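BIFUNCTIONAL PROTEIN Proline utilization A (PutA) (Corynebacterium freiburgense, PDB 5UX5) catalyses both steps of proline oxidation to glutamate, joining an FAD-dependent proline dehydrogenase to an NAD-dependent L-glutamate gamma-semialdehyde dehydrogenase in one chain. Local coordinates at residues Ile805-Arg810 against Ile827-Ser832. Residues are numbered along the deposited sequence; the frame is centred on the assembly and turned at random.
Sequences IRDNVR and IMHAES
The imidazole of H829 overlaps the carboxylate of D807, the two side chains crossing at about a right angle and the ring meeting it edge-on. H829 NE2 donates to D807 OD1 over 2.6 Å, with OD1 near the ring plane and the N-H arriving at the syn lone pair of OD1; carboxylate and ring planes are turned 56° apart. D807 is placed for this by CG anti to its backbone N (chi1 -160°), and the same OD1 takes a weak bond from N808 N at 3.0 Å. N808 OD1 lies obliquely by the ring, 3.2 Å from H829 CD2, while I827 CG2 sits over one ring face, offset toward the rim. Beneath these side chains, strands 804-807 and 824-830 run parallel: I827 N donates to R806 O at 2.7 Å, nearly along the C=O axis, and I827 O receives V809 N at 3.0 Å in its carbonyl plane. I827 is held at both N-H and C=O, but the donor to its C=O is V809, one residue later than in regular parallel pairing, because the chain leaves the strand at N808, in a left-handed conformation. The side chains of I805 and I827 cross obliquely, CG2 meeting CD1 at 3.7 Å. M828 lays CG 4.0 Å from V809 CB, and the bend at chi3 (76°) carries CE toward the carbonyl carbon of R810. In this aldehyde dehydrogenase part, strand 728-734 borders 824-830 and S832 caps helix 833-841 through Q835 N. R806 turns its guanidinium to E785 and the carbonyl of G777. With a carboxylate against NE2, H829 may well favour the protonated state, adding charge attraction to the hydrogen bond.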
# COMPACT_ATOMS: atom_id res chain seq x y z
N ILE A 805 5.26 14.77 16.63
CA ILE A 805 5.94 13.56 17.09
C ILE A 805 6.42 13.79 18.53
O ILE A 805 7.26 14.67 18.78
CB ILE A 805 7.12 13.19 16.17
CG1 ILE A 805 6.64 12.93 14.75
CG2 ILE A 805 7.92 12.02 16.73
CD1 ILE A 805 7.75 12.73 13.80
N ARG A 806 5.86 13.02 19.48
CA ARG A 806 6.36 12.94 20.85
C ARG A 806 7.49 11.94 20.98
O ARG A 806 7.43 10.83 20.43
CB ARG A 806 5.28 12.46 21.80
CG ARG A 806 4.07 13.22 21.78
CD ARG A 806 3.09 12.56 22.69
NE ARG A 806 1.90 13.37 22.67
CZ ARG A 806 1.34 13.90 23.74
NH1 ARG A 806 1.85 13.65 24.94
NH2 ARG A 806 0.26 14.65 23.59
N ASP A 807 8.49 12.30 21.79
CA ASP A 807 9.62 11.45 22.12
C ASP A 807 9.55 11.05 23.60
O ASP A 807 9.04 11.79 24.45
CB ASP A 807 10.92 12.20 21.78
CG ASP A 807 12.12 11.30 21.62
OD1 ASP A 807 11.98 10.06 21.59
OD2 ASP A 807 13.23 11.86 21.45
N ASN A 808 10.10 9.86 23.91
CA ASN A 808 10.20 9.35 25.28
C ASN A 808 8.83 9.06 25.90
O ASN A 808 8.60 9.27 27.09
CB ASN A 808 11.01 10.33 26.15
CG ASN A 808 12.45 10.45 25.68
OD1 ASN A 808 13.11 9.45 25.40
ND2 ASN A 808 12.92 11.68 25.55
N VAL A 809 7.90 8.57 25.08
CA VAL A 809 6.60 8.12 25.58
C VAL A 809 6.82 6.87 26.41
O VAL A 809 7.36 5.87 25.92
CB VAL A 809 5.63 7.87 24.41
CG1 VAL A 809 4.43 7.11 24.88
CG2 VAL A 809 5.20 9.19 23.81
N ARG A 810 6.41 6.91 27.74
CA ARG A 810 6.80 5.80 28.59
C ARG A 810 5.67 4.78 28.73
O ARG A 810 4.49 5.15 28.60
CB ARG A 810 7.22 6.31 29.97
CG ARG A 810 8.50 7.15 30.01
CD ARG A 810 9.73 6.33 29.59
NE ARG A 810 9.85 5.06 30.32
CZ ARG A 810 10.86 4.19 30.15
NH1 ARG A 810 11.83 4.46 29.27
NH2 ARG A 810 10.89 3.07 30.86
N ILE A 827 7.13 8.17 20.11
CA ILE A 827 8.29 7.29 20.06
C ILE A 827 8.56 6.77 21.46
O ILE A 827 8.64 7.56 22.40
CB ILE A 827 9.55 8.01 19.53
CG1 ILE A 827 9.24 8.73 18.22
CG2 ILE A 827 10.70 7.01 19.39
CD1 ILE A 827 10.40 9.49 17.67
N MET A 828 8.69 5.46 21.58
CA MET A 828 9.12 4.82 22.81
C MET A 828 10.49 4.22 22.57
O MET A 828 10.79 3.77 21.46
CB MET A 828 8.14 3.74 23.25
CG MET A 828 6.71 4.18 23.17
SD MET A 828 5.56 2.90 23.71
CE MET A 828 5.75 2.98 25.49
N HIS A 829 11.35 4.27 23.58
CA HIS A 829 12.69 3.71 23.48
C HIS A 829 12.77 2.49 24.38
O HIS A 829 12.71 2.62 25.61
CB HIS A 829 13.75 4.75 23.86
CG HIS A 829 13.72 5.97 23.01
ND1 HIS A 829 14.36 6.05 21.79
CD2 HIS A 829 13.14 7.18 23.21
CE1 HIS A 829 14.17 7.25 21.27
NE2 HIS A 829 13.43 7.96 22.11
N ALA A 830 12.93 1.32 23.78
CA ALA A 830 12.96 0.07 24.52
C ALA A 830 14.37 -0.52 24.53
O ALA A 830 15.16 -0.31 23.59
CB ALA A 830 11.98 -0.95 23.92
N GLU A 831 14.69 -1.24 25.61
CA GLU A 831 16.01 -1.83 25.78
C GLU A 831 16.20 -3.12 24.99
O GLU A 831 17.34 -3.54 24.80
CB GLU A 831 16.26 -2.12 27.25
N SER A 832 15.12 -3.79 24.57
CA SER A 832 15.24 -5.07 23.89
C SER A 832 13.97 -5.34 23.12
O SER A 832 12.91 -4.78 23.41
CB SER A 832 15.49 -6.22 24.86
OG SER A 832 14.27 -6.60 25.46